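Local coordinates for glucose-binding protein (Thermus thermophilus HB27, PDB 2B3F), which binds glucose or galactose between its two lobes and is probably the sugar-capturing component of a binding-protein-dependent transport system, at residues Gly192-Lys200 with Ala377-Asp385; Gly300-Pro310 with Ala317-Tyr326. One frame throughout, in Å; residues are numbered along the deposited sequence.

Contact 1: Gly192-Lys200 with Ala377-Asp385; sequences GKLKFTDPK and ANAAQAIAD
Gln381 reaches Phe196 through two torsions: CG stands anti to the backbone N (chi1 -168°), and the chain then bends at chi2, 61°. That turn brings the amide up to the loop before helix 199-212. OE1 accepts a hydrogen bond from Phe196 N at 2.7 Å, met nearly along the C=O axis. The same oxygen lies at the edge of the Phe196 ring, near its plane. On the other side of the amide, NE2 donates to Asp385 OD1, one turn on, and this bond lies in the amide plane. Both ends of the amide are thus held, which fixes its rotation. Lys195 crosses Gln381 at about a right angle, with CE 3.3 Å from Gln381 CD. A water then joins Lys195 NZ to Asp385 OD1. The methyl CB of Ala380 sits over one face of the Phe196 ring, 4.1 Å from its centroid, in a CH-pi contact. Ala384 CB touches Phe196 CE2 at 4.0 Å. Thr197 CG2 packs against Gln381 CB. Replacing Gln381 with an alanine would probably leave Phe196 N without its acceptor and open a gap beneath Lys195. The turn Lys195-Asp198, type I, leads into helix 199-212, with Asp198 as N-cap. Trp190 of helix 166-190 meets the Phe196 ring edge-to-face, while helix 354-370 packs on helix 373-387 through Ala379 and Ile383.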
ATOM      1  N   GLY A 192     -13.629   0.071  16.178  1.00 23.45           N
ATOM      2  CA  GLY A 192     -13.798  -0.655  17.437  1.00 24.14           C
ATOM      3  C   GLY A 192     -15.171  -1.262  17.650  1.00 24.44           C
ATOM      4  O   GLY A 192     -15.473  -1.751  18.744  1.00 24.97           O
ATOM      5  N   LYS A 193     -16.009  -1.249  16.616  1.00 25.01           N
ATOM      6  CA  LYS A 193     -17.346  -1.832  16.730  1.00 25.52           C
ATOM      7  C   LYS A 193     -17.311  -3.339  16.647  1.00 25.08           C
ATOM      8  O   LYS A 193     -18.177  -4.009  17.210  1.00 25.99           O
ATOM      9  CB  LYS A 193     -18.292  -1.274  15.668  1.00 26.49           C
ATOM     10  CG  LYS A 193     -18.714   0.168  15.977  1.00 28.45           C
ATOM     11  CD  LYS A 193     -19.727   0.671  14.966  1.00 29.16           C
ATOM     12  CE  LYS A 193     -20.299   2.029  15.382  1.00 32.23           C
ATOM     13  NZ  LYS A 193     -20.779   2.776  14.164  1.00 33.90           N
ATOM     14  N   LEU A 194     -16.318  -3.879  15.947  1.00 23.58           N
ATOM     15  CA  LEU A 194     -16.122  -5.324  15.891  1.00 23.29           C
ATOM     16  C   LEU A 194     -14.787  -5.641  16.544  1.00 22.81           C
ATOM     17  O   LEU A 194     -13.752  -5.087  16.160  1.00 22.16           O
ATOM     18  CB  LEU A 194     -16.144  -5.830  14.456  1.00 22.67           C
ATOM     19  CG  LEU A 194     -15.972  -7.340  14.239  1.00 23.26           C
ATOM     20  CD1 LEU A 194     -17.186  -8.133  14.686  1.00 24.48           C
ATOM     21  CD2 LEU A 194     -15.707  -7.595  12.791  1.00 23.28           C
ATOM     22  N   LYS A 195     -14.826  -6.537  17.528  1.00 22.49           N
ATOM     23  CA  LYS A 195     -13.623  -6.989  18.203  1.00 22.64           C
ATOM     24  C   LYS A 195     -12.902  -8.037  17.348  1.00 21.36           C
ATOM     25  O   LYS A 195     -13.537  -8.800  16.609  1.00 20.34           O
ATOM     26  CB  LYS A 195     -13.957  -7.569  19.583  1.00 22.91           C
ATOM     27  CG  LYS A 195     -14.442  -6.522  20.592  1.00 25.90           C
ATOM     28  CD  LYS A 195     -14.436  -7.040  22.042  1.00 26.90           C
ATOM     29  CE  LYS A 195     -12.997  -7.180  22.608  1.00 31.48           C
ATOM     30  NZ  LYS A 195     -12.842  -7.442  24.099  1.00 31.86           N
ATOM     31  N   PHE A 196     -11.573  -8.052  17.466  1.00 20.06           N
ATOM     32  CA  PHE A 196     -10.738  -9.045  16.792  1.00 20.36           C
ATOM     33  C   PHE A 196     -11.019 -10.458  17.298  1.00 20.21           C
ATOM     34  O   PHE A 196     -10.782 -11.422  16.598  1.00 19.90           O
ATOM     35  CB  PHE A 196      -9.252  -8.710  16.968  1.00 19.43           C
ATOM     36  CG  PHE A 196      -8.822  -7.484  16.204  1.00 17.72           C
ATOM     37  CD1 PHE A 196      -8.378  -7.595  14.902  1.00 19.39           C
ATOM     38  CD2 PHE A 196      -8.905  -6.226  16.778  1.00 19.05           C
ATOM     39  CE1 PHE A 196      -7.992  -6.461  14.190  1.00 18.49           C
ATOM     40  CE2 PHE A 196      -8.541  -5.094  16.060  1.00 18.71           C
ATOM     41  CZ  PHE A 196      -8.089  -5.223  14.778  1.00 18.37           C
ATOM     42  N   THR A 197     -11.531 -10.549  18.516  1.00 20.97           N
ATOM     43  CA  THR A 197     -11.899 -11.815  19.136  1.00 21.96           C
ATOM     44  C   THR A 197     -13.319 -12.276  18.784  1.00 23.11           C
ATOM     45  O   THR A 197     -13.730 -13.356  19.197  1.00 23.62           O
ATOM     46  CB  THR A 197     -11.791 -11.714  20.659  1.00 21.57           C
ATOM     47  OG1 THR A 197     -12.505 -10.556  21.105  1.00 23.16           O
ATOM     48  CG2 THR A 197     -10.347 -11.610  21.090  1.00 22.29           C
ATOM     49  N   ASP A 198     -14.065 -11.477  18.031  1.00 23.92           N
ATOM     50  CA  ASP A 198     -15.357 -11.930  17.511  1.00 23.89           C
ATOM     51  C   ASP A 198     -15.142 -13.133  16.601  1.00 24.11           C
ATOM     52  O   ASP A 198     -14.212 -13.141  15.782  1.00 23.53           O
ATOM     53  CB  ASP A 198     -16.059 -10.836  16.712  1.00 24.70           C
ATOM     54  CG  ASP A 198     -17.498 -11.204  16.374  1.00 24.92           C
ATOM     55  OD1 ASP A 198     -17.739 -11.924  15.382  1.00 26.31           O
ATOM     56  OD2 ASP A 198     -18.379 -10.762  17.127  1.00 30.19           O
ATOM     57  N   PRO A 199     -16.006 -14.169  16.727  1.00 24.25           N
ATOM     58  CA  PRO A 199     -15.899 -15.324  15.822  1.00 23.84           C
ATOM     59  C   PRO A 199     -15.733 -14.992  14.342  1.00 23.55           C
ATOM     60  O   PRO A 199     -14.988 -15.677  13.643  1.00 23.44           O
ATOM     61  CB  PRO A 199     -17.197 -16.101  16.113  1.00 24.79           C
ATOM     62  CG  PRO A 199     -17.408 -15.847  17.561  1.00 23.85           C
ATOM     63  CD  PRO A 199     -17.056 -14.379  17.743  1.00 24.44           C
ATOM     64  N   LYS A 200     -16.421 -13.955  13.862  1.00 23.11           N
ATOM     65  CA  LYS A 200     -16.294 -13.540  12.464  1.00 23.03           C
ATOM     66  C   LYS A 200     -14.841 -13.170  12.137  1.00 22.33           C
ATOM     67  O   LYS A 200     -14.340 -13.523  11.077  1.00 22.06           O
ATOM     68  CB  LYS A 200     -17.221 -12.350  12.151  1.00 23.21           C
ATOM     69  CG  LYS A 200     -18.716 -12.742  12.113  1.00 24.94           C
ATOM     70  CD  LYS A 200     -19.663 -11.577  11.769  1.00 24.66           C
ATOM     71  CE  LYS A 200     -19.747 -10.529  12.872  1.00 26.69           C
ATOM     72  NZ  LYS A 200     -20.630  -9.375  12.484  1.00 27.23           N
ATOM     73  N   ALA A 377      -5.975 -13.808  17.143  1.00 18.30           N
ATOM     74  CA  ALA A 377      -7.107 -12.912  17.381  1.00 18.75           C
ATOM     75  C   ALA A 377      -7.005 -12.217  18.743  1.00 19.11           C
ATOM     76  O   ALA A 377      -7.196 -10.979  18.876  1.00 18.07           O
ATOM     77  CB  ALA A 377      -8.413 -13.671  17.260  1.00 19.32           C
ATOM     78  N   ASN A 378      -6.710 -13.015  19.768  1.00 18.97           N
ATOM     79  CA  ASN A 378      -6.558 -12.491  21.108  1.00 19.50           C
ATOM     80  C   ASN A 378      -5.423 -11.479  21.188  1.00 18.37           C
ATOM     81  O   ASN A 378      -5.548 -10.463  21.883  1.00 18.05           O
ATOM     82  CB  ASN A 378      -6.293 -13.618  22.109  1.00 19.77           C
ATOM     83  CG  ASN A 378      -7.510 -14.523  22.332  1.00 22.95           C
ATOM     84  OD1 ASN A 378      -8.620 -14.209  21.904  1.00 25.10           O
ATOM     85  ND2 ASN A 378      -7.287 -15.676  22.994  1.00 23.15           N
ATOM     86  N   ALA A 379      -4.328 -11.767  20.482  1.00 17.47           N
ATOM     87  CA  ALA A 379      -3.170 -10.868  20.436  1.00 17.61           C
ATOM     88  C   ALA A 379      -3.514  -9.527  19.778  1.00 17.27           C
ATOM     89  O   ALA A 379      -3.165  -8.478  20.290  1.00 17.27           O
ATOM     90  CB  ALA A 379      -2.008 -11.510  19.722  1.00 17.37           C
ATOM     91  N   ALA A 380      -4.221  -9.568  18.654  1.00 16.96           N
ATOM     92  CA  ALA A 380      -4.600  -8.331  17.964  1.00 16.72           C
ATOM     93  C   ALA A 380      -5.519  -7.522  18.852  1.00 16.95           C
ATOM     94  O   ALA A 380      -5.414  -6.296  18.898  1.00 16.59           O
ATOM     95  CB  ALA A 380      -5.274  -8.643  16.642  1.00 16.58           C
ATOM     96  N   GLN A 381      -6.422  -8.200  19.566  1.00 16.91           N
ATOM     97  CA  GLN A 381      -7.310  -7.481  20.496  1.00 17.34           C
ATOM     98  C   GLN A 381      -6.539  -6.822  21.659  1.00 17.63           C
ATOM     99  O   GLN A 381      -6.837  -5.705  22.056  1.00 17.26           O
ATOM    100  CB  GLN A 381      -8.410  -8.389  21.053  1.00 18.08           C
ATOM    101  CG  GLN A 381      -9.520  -7.620  21.795  1.00 18.05           C
ATOM    102  CD  GLN A 381     -10.226  -6.627  20.884  1.00 19.52           C
ATOM    103  OE1 GLN A 381     -10.678  -6.996  19.799  1.00 21.64           O
ATOM    104  NE2 GLN A 381     -10.301  -5.372  21.306  1.00 19.06           N
ATOM    105  N   ALA A 382      -5.535  -7.511  22.182  1.00 17.41           N
ATOM    106  CA  ALA A 382      -4.751  -6.953  23.278  1.00 18.03           C
ATOM    107  C   ALA A 382      -4.042  -5.660  22.816  1.00 18.24           C
ATOM    108  O   ALA A 382      -4.021  -4.647  23.526  1.00 17.62           O
ATOM    109  CB  ALA A 382      -3.752  -7.990  23.786  1.00 18.36           C
ATOM    110  N   ILE A 383      -3.456  -5.687  21.629  1.00 18.57           N
ATOM    111  CA  ILE A 383      -2.809  -4.488  21.091  1.00 18.56           C
ATOM    112  C   ILE A 383      -3.839  -3.373  20.905  1.00 18.39           C
ATOM    113  O   ILE A 383      -3.589  -2.228  21.273  1.00 18.08           O
ATOM    114  CB  ILE A 383      -2.120  -4.777  19.759  1.00 18.88           C
ATOM    115  CG1 ILE A 383      -1.068  -5.875  19.925  1.00 20.19           C
ATOM    116  CG2 ILE A 383      -1.507  -3.492  19.161  1.00 20.16           C
ATOM    117  CD1 ILE A 383      -0.074  -5.623  20.966  1.00 23.07           C
ATOM    118  N   ALA A 384      -4.998  -3.713  20.337  1.00 17.85           N
ATOM    119  CA  ALA A 384      -6.054  -2.723  20.119  1.00 18.33           C
ATOM    120  C   ALA A 384      -6.429  -2.060  21.445  1.00 19.19           C
ATOM    121  O   ALA A 384      -6.542  -0.829  21.547  1.00 18.76           O
ATOM    122  CB  ALA A 384      -7.271  -3.384  19.468  1.00 18.19           C
ATOM    123  N   ASP A 385      -6.561  -2.876  22.485  1.00 19.18           N
ATOM    124  CA  ASP A 385      -6.904  -2.362  23.811  1.00 19.82           C
ATOM    125  C   ASP A 385      -5.786  -1.482  24.389  1.00 19.89           C
ATOM    126  O   ASP A 385      -6.064  -0.446  24.998  1.00 20.35           O
ATOM    127  CB  ASP A 385      -7.185  -3.514  24.768  1.00 19.76           C
ATOM    128  CG  ASP A 385      -8.442  -4.289  24.412  1.00 22.04           C
ATOM    129  OD1 ASP A 385      -9.326  -3.755  23.712  1.00 23.92           O
ATOM    130  OD2 ASP A 385      -8.533  -5.453  24.855  1.00 25.32           O
TER
HETATM  131  O   HOH W   1     -11.766  -4.874  24.412  1.00 51.85           O

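Contact 2: Gly300-Pro310 with Ala317-Tyr326; sequences GSKEGQDTSNP and ARLDSDPSKY. Unlike the reference sequence in segment 300-310: Ser308 (reference Phe).
Asp306 and Tyr326 meet where helix 302-312, N-capped by Ser301, folds against the loop after it, which carries a type I turn (Arg318 to Ser321) and an Asx turn at Asp322. Hydrogen bonds to carboxylate and amide oxygens come first. Asp306 OD1 accepts from two hydroxyls: Ser321 OG at 2.6 Å, on the syn lone pair, and Tyr326 OH at 2.8 Å, on the anti side, tilted out of the carboxylate plane. Asp306 OD2 takes Asp322 N in an almost straight bond, 175°. Three donors thus grip one carboxylate, which would probably favour its charged form. Gln305 OE1 accepts from Arg318 N at 3.0 Å and, weakly, from Ala317 N, while its NE2 donates to Val299 O. Charged groups form the second set. Within the loop, Arg318 forms a side-on salt bridge with Asp320, NE to OD1 and NH2 to OD2. Its chain bends at chi3, 69°, and NH1 donates to Gly300 O, which lies in the guanidinium plane. The extended Lys302 chain crosses Asp320 at a slant. Lys302 NZ bonds weakly to Asp320 O, and one water links the same two atoms. Apolar contact is led by Pro310, whose CG sits over one face of the Tyr326 ring, 3.8 Å from the centroid. Asn309 binds Ser314 and Val116 O. At the ring edge, Asn309 CB comes within 3.5 Å of Tyr326 OH.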
ATOM      1  N   GLY A 300       1.084  17.480  -6.246  1.00 18.45           N
ATOM      2  CA  GLY A 300      -0.371  17.677  -6.300  1.00 18.95           C
ATOM      3  C   GLY A 300      -0.963  18.032  -7.668  1.00 19.44           C
ATOM      4  O   GLY A 300      -2.188  18.138  -7.805  1.00 19.85           O
ATOM      5  N   SER A 301      -0.113  18.183  -8.675  1.00 19.21           N
ATOM      6  CA  SER A 301      -0.530  18.625 -10.017  1.00 19.62           C
ATOM      7  C   SER A 301      -0.790  17.479 -10.976  1.00 20.09           C
ATOM      8  O   SER A 301      -0.240  16.375 -10.835  1.00 19.66           O
ATOM      9  CB  SER A 301       0.563  19.533 -10.604  1.00 19.57           C
ATOM     10  OG  SER A 301       1.728  18.806 -10.979  1.00 18.63           O
ATOM     11  N   LYS A 302      -1.582  17.742 -12.016  1.00 20.57           N
ATOM     12  CA  LYS A 302      -1.840  16.751 -13.053  1.00 20.84           C
ATOM     13  C   LYS A 302      -0.559  16.378 -13.811  1.00 21.34           C
ATOM     14  O   LYS A 302      -0.313  15.199 -14.075  1.00 20.91           O
ATOM     15  CB  LYS A 302      -2.911  17.271 -14.013  1.00 21.49           C
ATOM     16  CG  LYS A 302      -3.364  16.252 -15.031  1.00 21.80           C
ATOM     17  CD  LYS A 302      -4.448  16.812 -15.928  1.00 22.14           C
ATOM     18  CE  LYS A 302      -4.698  15.918 -17.117  1.00 22.46           C
ATOM     19  NZ  LYS A 302      -5.909  16.368 -17.902  1.00 27.73           N
ATOM     20  N   GLU A 303       0.263  17.373 -14.127  1.00 22.02           N
ATOM     21  CA  GLU A 303       1.520  17.145 -14.828  1.00 22.29           C
ATOM     22  C   GLU A 303       2.405  16.160 -14.039  1.00 21.96           C
ATOM     23  O   GLU A 303       2.890  15.179 -14.593  1.00 22.72           O
ATOM     24  CB  GLU A 303       2.251  18.474 -15.040  1.00 23.00           C
ATOM     25  CG  GLU A 303       3.457  18.381 -15.962  1.00 24.43           C
ATOM     26  CD  GLU A 303       4.320  19.649 -15.963  1.00 25.85           C
ATOM     27  OE1 GLU A 303       4.142  20.526 -15.082  1.00 31.36           O
ATOM     28  OE2 GLU A 303       5.187  19.749 -16.857  1.00 32.64           O
ATOM     29  N   GLY A 304       2.580  16.419 -12.750  1.00 21.63           N
ATOM     30  CA  GLY A 304       3.375  15.534 -11.878  1.00 20.76           C
ATOM     31  C   GLY A 304       2.798  14.126 -11.819  1.00 19.84           C
ATOM     32  O   GLY A 304       3.480  13.152 -12.116  1.00 20.28           O
ATOM     33  N   GLN A 305       1.521  14.020 -11.471  1.00 19.08           N
ATOM     34  CA  GLN A 305       0.882  12.729 -11.240  1.00 18.19           C
ATOM     35  C   GLN A 305       0.754  11.863 -12.487  1.00 18.82           C
ATOM     36  O   GLN A 305       0.851  10.622 -12.412  1.00 18.47           O
ATOM     37  CB  GLN A 305      -0.496  12.906 -10.547  1.00 17.81           C
ATOM     38  CG  GLN A 305      -0.369  13.550  -9.166  1.00 16.31           C
ATOM     39  CD  GLN A 305      -1.600  13.396  -8.277  1.00 15.29           C
ATOM     40  OE1 GLN A 305      -2.533  12.658  -8.607  1.00 16.01           O
ATOM     41  NE2 GLN A 305      -1.590  14.092  -7.145  1.00 16.50           N
ATOM     42  N   ASP A 306       0.518  12.484 -13.649  1.00 18.61           N
ATOM     43  CA  ASP A 306       0.419  11.711 -14.877  1.00 19.45           C
ATOM     44  C   ASP A 306       1.776  11.417 -15.538  1.00 19.40           C
ATOM     45  O   ASP A 306       1.837  10.667 -16.500  1.00 20.46           O
ATOM     46  CB  ASP A 306      -0.535  12.400 -15.858  1.00 19.60           C
ATOM     47  CG  ASP A 306      -2.002  12.166 -15.520  1.00 21.22           C
ATOM     48  OD1 ASP A 306      -2.326  11.361 -14.586  1.00 20.39           O
ATOM     49  OD2 ASP A 306      -2.841  12.790 -16.238  1.00 21.51           O
ATOM     50  N   THR A 307       2.833  12.040 -15.031  1.00 20.01           N
ATOM     51  CA  THR A 307       4.215  11.659 -15.359  1.00 20.71           C
ATOM     52  C   THR A 307       4.690  10.462 -14.521  1.00 20.86           C
ATOM     53  O   THR A 307       5.220   9.478 -15.060  1.00 22.13           O
ATOM     54  CB  THR A 307       5.152  12.847 -15.152  1.00 21.15           C
ATOM     55  OG1 THR A 307       4.752  13.929 -16.019  1.00 23.31           O
ATOM     56  CG2 THR A 307       6.597  12.478 -15.448  1.00 21.46           C
ATOM     57  N   SER A 308       4.489  10.537 -13.208  1.00 20.79           N
ATOM     58  CA  SER A 308       5.029   9.515 -12.290  1.00 19.77           C
ATOM     59  C   SER A 308       4.204   8.245 -12.198  1.00 19.40           C
ATOM     60  O   SER A 308       4.757   7.132 -12.198  1.00 18.76           O
ATOM     61  CB  SER A 308       5.235  10.115 -10.904  1.00 20.51           C
ATOM     62  OG  SER A 308       4.034  10.663 -10.400  1.00 21.60           O
ATOM     63  N   ASN A 309       2.883   8.361 -12.090  1.00 17.72           N
ATOM     64  CA  ASN A 309       2.078   7.183 -11.784  1.00 17.81           C
ATOM     65  C   ASN A 309       2.083   6.084 -12.828  1.00 17.03           C
ATOM     66  O   ASN A 309       2.093   4.917 -12.475  1.00 16.87           O
ATOM     67  CB  ASN A 309       0.665   7.559 -11.314  1.00 17.48           C
ATOM     68  CG  ASN A 309       0.686   8.170  -9.935  1.00 19.02           C
ATOM     69  OD1 ASN A 309       1.172   7.548  -8.988  1.00 18.67           O
ATOM     70  ND2 ASN A 309       0.200   9.403  -9.806  1.00 18.10           N
ATOM     71  N   PRO A 310       2.096   6.429 -14.125  1.00 17.68           N
ATOM     72  CA  PRO A 310       2.226   5.341 -15.108  1.00 17.80           C
ATOM     73  C   PRO A 310       3.477   4.446 -14.912  1.00 17.85           C
ATOM     74  O   PRO A 310       3.440   3.251 -15.235  1.00 19.88           O
ATOM     75  CB  PRO A 310       2.265   6.087 -16.453  1.00 18.31           C
ATOM     76  CG  PRO A 310       1.483   7.375 -16.177  1.00 17.63           C
ATOM     77  CD  PRO A 310       1.897   7.745 -14.767  1.00 17.15           C
ATOM     78  N   ALA A 317      -4.170  10.340  -7.876  1.00 15.29           N
ATOM     79  CA  ALA A 317      -5.186  10.772  -6.898  1.00 15.88           C
ATOM     80  C   ALA A 317      -6.102  11.860  -7.504  1.00 16.45           C
ATOM     81  O   ALA A 317      -7.277  11.945  -7.155  1.00 16.83           O
ATOM     82  CB  ALA A 317      -4.539  11.292  -5.646  1.00 15.94           C
ATOM     83  N   ARG A 318      -5.556  12.677  -8.395  1.00 16.75           N
ATOM     84  CA  ARG A 318      -6.338  13.767  -9.018  1.00 17.32           C
ATOM     85  C   ARG A 318      -7.458  13.221  -9.867  1.00 17.67           C
ATOM     86  O   ARG A 318      -7.237  12.344 -10.709  1.00 18.09           O
ATOM     87  CB  ARG A 318      -5.455  14.650  -9.887  1.00 17.78           C
ATOM     88  CG  ARG A 318      -4.596  15.602  -9.101  1.00 18.72           C
ATOM     89  CD  ARG A 318      -3.886  16.526 -10.040  1.00 19.93           C
ATOM     90  NE  ARG A 318      -4.843  17.443 -10.672  1.00 20.28           N
ATOM     91  CZ  ARG A 318      -5.098  18.672 -10.258  1.00 20.75           C
ATOM     92  NH1 ARG A 318      -4.453  19.223  -9.244  1.00 19.25           N
ATOM     93  NH2 ARG A 318      -5.996  19.383 -10.924  1.00 22.12           N
ATOM     94  N   LEU A 319      -8.660  13.797  -9.700  1.00 17.57           N
ATOM     95  CA  LEU A 319      -9.820  13.403 -10.495  1.00 17.91           C
ATOM     96  C   LEU A 319      -9.658  13.669 -12.009  1.00 17.03           C
ATOM     97  O   LEU A 319     -10.284  12.986 -12.816  1.00 17.17           O
ATOM     98  CB  LEU A 319     -11.085  14.118  -9.982  1.00 17.90           C
ATOM     99  CG  LEU A 319     -11.591  13.775  -8.580  1.00 19.08           C
ATOM    100  CD1 LEU A 319     -12.554  14.835  -8.041  1.00 19.14           C
ATOM    101  CD2 LEU A 319     -12.253  12.430  -8.592  1.00 19.58           C
ATOM    102  N   ASP A 320      -8.825  14.645 -12.386  1.00 17.88           N
ATOM    103  CA  ASP A 320      -8.687  15.052 -13.789  1.00 18.65           C
ATOM    104  C   ASP A 320      -7.606  14.285 -14.556  1.00 19.45           C
ATOM    105  O   ASP A 320      -7.263  14.625 -15.697  1.00 18.97           O
ATOM    106  CB  ASP A 320      -8.503  16.581 -13.932  1.00 18.84           C
ATOM    107  CG  ASP A 320      -7.213  17.112 -13.335  1.00 21.93           C
ATOM    108  OD1 ASP A 320      -6.400  16.321 -12.766  1.00 23.06           O
ATOM    109  OD2 ASP A 320      -6.995  18.359 -13.437  1.00 22.67           O
ATOM    110  N   SER A 321      -7.080  13.223 -13.932  1.00 19.18           N
ATOM    111  CA  SER A 321      -6.081  12.387 -14.561  1.00 19.59           C
ATOM    112  C   SER A 321      -6.481  11.903 -15.965  1.00 19.81           C
ATOM    113  O   SER A 321      -7.619  11.503 -16.199  1.00 19.97           O
ATOM    114  CB  SER A 321      -5.779  11.177 -13.654  1.00 19.30           C
ATOM    115  OG  SER A 321      -4.746  10.365 -14.217  1.00 17.77           O
ATOM    116  N   ASP A 322      -5.516  11.917 -16.882  1.00 20.91           N
ATOM    117  CA  ASP A 322      -5.716  11.489 -18.269  1.00 21.43           C
ATOM    118  C   ASP A 322      -5.470   9.982 -18.425  1.00 22.08           C
ATOM    119  O   ASP A 322      -4.322   9.547 -18.393  1.00 21.65           O
ATOM    120  CB  ASP A 322      -4.741  12.260 -19.168  1.00 21.82           C
ATOM    121  CG  ASP A 322      -4.870  11.908 -20.648  1.00 22.68           C
ATOM    122  OD1 ASP A 322      -5.673  11.025 -21.037  1.00 24.56           O
ATOM    123  OD2 ASP A 322      -4.112  12.523 -21.432  1.00 27.12           O
ATOM    124  N   PRO A 323      -6.532   9.187 -18.632  1.00 22.67           N
ATOM    125  CA  PRO A 323      -6.327   7.735 -18.715  1.00 22.98           C
ATOM    126  C   PRO A 323      -5.470   7.258 -19.889  1.00 23.53           C
ATOM    127  O   PRO A 323      -4.953   6.156 -19.839  1.00 23.83           O
ATOM    128  CB  PRO A 323      -7.746   7.165 -18.819  1.00 23.10           C
ATOM    129  CG  PRO A 323      -8.572   8.283 -19.259  1.00 23.65           C
ATOM    130  CD  PRO A 323      -7.953   9.546 -18.800  1.00 23.04           C
ATOM    131  N   SER A 324      -5.299   8.081 -20.931  1.00 23.95           N
ATOM    132  CA  SER A 324      -4.502   7.677 -22.089  1.00 23.84           C
ATOM    133  C   SER A 324      -3.008   7.604 -21.757  1.00 23.89           C
ATOM    134  O   SER A 324      -2.241   7.051 -22.535  1.00 24.15           O
ATOM    135  CB  SER A 324      -4.739   8.630 -23.281  1.00 24.51           C
ATOM    136  OG  SER A 324      -4.186   9.911 -23.035  1.00 25.11           O
ATOM    137  N   LYS A 325      -2.609   8.152 -20.604  1.00 23.54           N
ATOM    138  CA  LYS A 325      -1.221   8.103 -20.147  1.00 23.34           C
ATOM    139  C   LYS A 325      -0.892   6.788 -19.430  1.00 22.78           C
ATOM    140  O   LYS A 325       0.268   6.547 -19.129  1.00 22.55           O
ATOM    141  CB  LYS A 325      -0.919   9.273 -19.218  1.00 24.41           C
ATOM    142  CG  LYS A 325      -1.093  10.649 -19.846  1.00 26.47           C
ATOM    143  CD  LYS A 325      -0.216  10.809 -21.070  1.00 28.94           C
ATOM    144  CE  LYS A 325      -0.323  12.222 -21.644  1.00 30.71           C
ATOM    145  NZ  LYS A 325       0.332  12.300 -22.998  1.00 32.96           N
ATOM    146  N   TYR A 326      -1.907   5.947 -19.214  1.00 21.94           N
ATOM    147  CA  TYR A 326      -1.790   4.707 -18.428  1.00 21.46           C
ATOM    148  C   TYR A 326      -1.958   3.491 -19.328  1.00 21.78           C
ATOM    149  O   TYR A 326      -2.700   3.516 -20.321  1.00 21.66           O
ATOM    150  CB  TYR A 326      -2.831   4.694 -17.277  1.00 20.34           C
ATOM    151  CG  TYR A 326      -2.541   5.778 -16.278  1.00 20.73           C
ATOM    152  CD1 TYR A 326      -1.877   5.506 -15.083  1.00 18.38           C
ATOM    153  CD2 TYR A 326      -2.875   7.114 -16.549  1.00 19.37           C
ATOM    154  CE1 TYR A 326      -1.559   6.523 -14.190  1.00 18.91           C
ATOM    155  CE2 TYR A 326      -2.560   8.129 -15.676  1.00 18.88           C
ATOM    156  CZ  TYR A 326      -1.915   7.841 -14.481  1.00 18.32           C
ATOM    157  OH  TYR A 326      -1.574   8.856 -13.626  1.00 17.61           O
TER
HETATM  158  O   HOH W   2      -8.568  15.809 -17.704  1.00 33.29           O

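The two contacts lie on opposite sides of the chain's centre, with their own centres 39 Å apart and their nearest atoms about 26 Å apart. Contact 2 is nested along the chain inside the loop closed by contact 1: 192-200 comes first, then 300-310 and 317-326, then 377-385. Contact 1 ties a late helix, 373-387, to the start of helix 199-212, across 176 intervening residues. Contact 2 is local: it folds a loop onto helix 302-312, which carries the galactose-binding Lys312. They share no helix or strand. Contact 1 lies away from the galactose site, whereas contact 2 comes near it: the side chain of Asn309 is about 4 Å from that of Lys312 and about 8 Å from the bound galactose.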